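Local coordinates for protein inositol 2-dehydrogenase (Sinorhizobium meliloti, PDB 4HKT) that catalyses the NAD-dependent oxidation of myo-inositol to scyllo-inosose (2-keto-myo-inositol), the first step of myo-inositol degradation, at residues B[174-179]-B[224-229]. Numbering follows the deposited sequence.
Sequences IHDFDM and AIISNS
Asp176 and Asn228 reach for each other from opposite directions, and the amide of Asn228 donates through ND2 to OD2 of Asp176 at 2.8 Å, with an N-H...O angle of 162°. The oxygen lies close to the amide plane, whereas ND2 meets OD2 from above the carboxylate plane; the two flat groups are turned 57° against each other. A second bond, Asn228 ND2 to Ser227 O at 3.0 Å, ties the same nitrogen back to its own strand; facing two acceptors, this end of the amide is well supported as the nitrogen. Asn228 OD1 pairs with Thr173 OG1. The other carboxylate oxygen, Asp176 OD1, bonds to Ser151 OG on strand 144-152, so the buried acid is shared between two neighbouring strands. Without the amide, as with an alanine here, Asp176 OD2 would probably lose its donor from this strand and Thr173 OG1 this partner. Beside this polar pair, Ile226 divides its branches: CG2, anti to the backbone N, rests 3.8 Å from Asp176 CB, while CD1 at the end of the other branch comes obliquely to the Phe177 ring, 3.8 Å from CD1 of that ring. The Phe177 ring also packs on Leu314, Ala315 and Ala318 of helix 305-324. The axes of segments 174-179 and 224-229 pass 9.5 Å apart, nearly antiparallel at 160°. Helix 168-184 covers this face of the mixed sheet, whose opposite face, through Ile225 and Ser227, packs on a second subunit, as in the α+β C-terminal domain of Gfo/Idh/MocA dehydrogenases, where helices cover one face of an open, largely antiparallel sheet.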
ATOM      1  N   ILE B 174     -28.718   6.377  -0.225  1.00 16.41           N
ATOM      2  CA  ILE B 174     -29.046   7.153  -1.390  1.00 16.98           C
ATOM      3  C   ILE B 174     -27.824   7.584  -2.231  1.00 16.29           C
ATOM      4  O   ILE B 174     -27.858   7.506  -3.443  1.00 16.46           O
ATOM      5  CB  ILE B 174     -30.016   8.343  -1.026  1.00 18.68           C
ATOM      6  CG1 ILE B 174     -30.665   8.890  -2.290  1.00 20.99           C
ATOM      7  CG2 ILE B 174     -29.327   9.432  -0.252  1.00 18.63           C
ATOM      8  CD1 ILE B 174     -31.896   9.736  -2.050  1.00 23.55           C
ATOM      9  N   HIS B 175     -26.757   8.044  -1.600  1.00 17.43           N
ATOM     10  CA  HIS B 175     -25.527   8.370  -2.291  1.00 17.99           C
ATOM     11  C   HIS B 175     -24.923   7.147  -3.021  1.00 17.14           C
ATOM     12  O   HIS B 175     -24.408   7.280  -4.128  1.00 16.78           O
ATOM     13  CB  HIS B 175     -24.483   8.847  -1.300  1.00 20.12           C
ATOM     14  CG  HIS B 175     -24.710  10.227  -0.806  1.00 21.32           C
ATOM     15  ND1 HIS B 175     -24.570  11.332  -1.620  1.00 21.82           N
ATOM     16  CD2 HIS B 175     -24.995  10.692   0.425  1.00 22.04           C
ATOM     17  CE1 HIS B 175     -24.797  12.421  -0.913  1.00 23.64           C
ATOM     18  NE2 HIS B 175     -25.057  12.062   0.328  1.00 23.54           N
ATOM     19  N   ASP B 176     -24.992   5.997  -2.371  1.00 16.33           N
ATOM     20  CA  ASP B 176     -24.480   4.738  -2.939  1.00 16.58           C
ATOM     21  C   ASP B 176     -25.348   4.183  -4.032  1.00 15.44           C
ATOM     22  O   ASP B 176     -24.810   3.628  -4.972  1.00 15.75           O
ATOM     23  CB  ASP B 176     -24.264   3.705  -1.877  1.00 16.24           C
ATOM     24  CG  ASP B 176     -23.322   4.190  -0.794  1.00 18.07           C
ATOM     25  OD1 ASP B 176     -22.206   4.644  -1.109  1.00 17.40           O
ATOM     26  OD2 ASP B 176     -23.731   4.170   0.379  1.00 18.10           O
ATOM     27  N   PHE B 177     -26.674   4.341  -3.942  1.00 16.13           N
ATOM     28  CA  PHE B 177     -27.530   4.055  -5.088  1.00 14.72           C
ATOM     29  C   PHE B 177     -27.164   4.904  -6.312  1.00 15.28           C
ATOM     30  O   PHE B 177     -27.079   4.388  -7.421  1.00 13.44           O
ATOM     31  CB  PHE B 177     -28.998   4.228  -4.770  1.00 15.55           C
ATOM     32  CG  PHE B 177     -29.507   3.327  -3.671  1.00 15.42           C
ATOM     33  CD1 PHE B 177     -29.286   1.972  -3.695  1.00 16.54           C
ATOM     34  CD2 PHE B 177     -30.253   3.842  -2.640  1.00 14.84           C
ATOM     35  CE1 PHE B 177     -29.773   1.135  -2.676  1.00 16.60           C
ATOM     36  CE2 PHE B 177     -30.748   3.041  -1.640  1.00 15.57           C
ATOM     37  CZ  PHE B 177     -30.527   1.674  -1.648  1.00 16.16           C
ATOM     38  N   ASP B 178     -27.011   6.212  -6.116  1.00 15.39           N
ATOM     39  CA  ASP B 178     -26.503   7.060  -7.193  1.00 16.31           C
ATOM     40  C   ASP B 178     -25.132   6.609  -7.747  1.00 15.62           C
ATOM     41  O   ASP B 178     -24.954   6.516  -8.964  1.00 18.07           O
ATOM     42  CB  ASP B 178     -26.434   8.525  -6.796  1.00 15.71           C
ATOM     43  CG  ASP B 178     -25.977   9.371  -7.945  1.00 16.76           C
ATOM     44  OD1 ASP B 178     -26.738   9.504  -8.912  1.00 17.13           O
ATOM     45  OD2 ASP B 178     -24.826   9.862  -7.924  1.00 20.44           O
HETATM   46  N   MSE B 179     -24.190   6.341  -6.868  1.00 15.04           N
HETATM   47  CA  MSE B 179     -22.875   5.812  -7.265  1.00 15.87           C
HETATM   48  C   MSE B 179     -22.990   4.535  -8.069  1.00 15.58           C
HETATM   49  O   MSE B 179     -22.334   4.363  -9.094  1.00 16.38           O
HETATM   50  CB  MSE B 179     -22.018   5.656  -6.018  1.00 17.45           C
HETATM   51  CG  MSE B 179     -20.597   5.151  -6.260  1.00 20.36           C
HETATM   52 SE   MSE B 179     -19.570   6.363  -7.434  1.00 24.37          SE
HETATM   53  CE  MSE B 179     -19.553   7.902  -6.222  1.00 26.14           C
ATOM     54  N   ALA B 224     -24.425  -4.894  -8.331  1.00 14.58           N
ATOM     55  CA  ALA B 224     -23.782  -3.952  -7.430  1.00 14.84           C
ATOM     56  C   ALA B 224     -24.164  -4.330  -6.025  1.00 15.03           C
ATOM     57  O   ALA B 224     -25.307  -4.478  -5.728  1.00 14.64           O
ATOM     58  CB  ALA B 224     -24.216  -2.520  -7.713  1.00 14.85           C
ATOM     59  N   ILE B 225     -23.163  -4.531  -5.193  1.00 16.12           N
ATOM     60  CA  ILE B 225     -23.354  -4.787  -3.818  1.00 17.32           C
ATOM     61  C   ILE B 225     -22.992  -3.523  -3.061  1.00 17.24           C
ATOM     62  O   ILE B 225     -21.944  -2.905  -3.309  1.00 18.68           O
ATOM     63  CB  ILE B 225     -22.389  -5.882  -3.362  1.00 19.59           C
ATOM     64  CG1 ILE B 225     -22.602  -7.166  -4.125  1.00 21.03           C
ATOM     65  CG2 ILE B 225     -22.584  -6.188  -1.900  1.00 22.80           C
ATOM     66  CD1 ILE B 225     -21.578  -8.244  -3.782  1.00 20.41           C
ATOM     67  N   ILE B 226     -23.824  -3.163  -2.104  1.00 16.22           N
ATOM     68  CA  ILE B 226     -23.589  -1.969  -1.319  1.00 15.64           C
ATOM     69  C   ILE B 226     -23.633  -2.396   0.145  1.00 15.90           C
ATOM     70  O   ILE B 226     -24.554  -3.098   0.582  1.00 16.70           O
ATOM     71  CB  ILE B 226     -24.657  -0.898  -1.526  1.00 15.10           C
ATOM     72  CG1 ILE B 226     -24.632  -0.338  -2.921  1.00 15.53           C
ATOM     73  CG2 ILE B 226     -24.491   0.219  -0.488  1.00 14.68           C
ATOM     74  CD1 ILE B 226     -25.984   0.235  -3.291  1.00 15.98           C
ATOM     75  N   SER B 227     -22.642  -1.949   0.892  1.00 15.15           N
ATOM     76  CA  SER B 227     -22.561  -2.153   2.355  1.00 16.67           C
ATOM     77  C   SER B 227     -22.534  -0.780   3.062  1.00 16.34           C
ATOM     78  O   SER B 227     -21.733   0.071   2.698  1.00 17.17           O
ATOM     79  CB  SER B 227     -21.241  -2.862   2.628  1.00 17.12           C
ATOM     80  OG  SER B 227     -21.034  -3.159   3.967  1.00 19.28           O
ATOM     81  N   ASN B 228     -23.385  -0.572   4.063  1.00 16.18           N
ATOM     82  CA  ASN B 228     -23.408   0.701   4.808  1.00 16.33           C
ATOM     83  C   ASN B 228     -23.408   0.388   6.282  1.00 17.20           C
ATOM     84  O   ASN B 228     -24.156  -0.484   6.713  1.00 15.30           O
ATOM     85  CB  ASN B 228     -24.702   1.459   4.600  1.00 16.69           C
ATOM     86  CG  ASN B 228     -24.817   2.224   3.302  1.00 16.71           C
ATOM     87  OD1 ASN B 228     -25.855   2.873   3.103  1.00 19.61           O
ATOM     88  ND2 ASN B 228     -23.810   2.227   2.453  1.00 17.18           N
ATOM     89  N   SER B 229     -22.649   1.170   7.054  1.00 16.94           N
ATOM     90  CA  SER B 229     -22.701   1.169   8.506  1.00 16.55           C
ATOM     91  C   SER B 229     -22.701   2.624   9.000  1.00 17.70           C
ATOM     92  O   SER B 229     -21.986   3.494   8.479  1.00 16.50           O
ATOM     93  CB  SER B 229     -21.520   0.431   9.137  1.00 17.07           C
ATOM     94  OG  SER B 229     -21.555   0.561  10.587  1.00 19.41           O
TER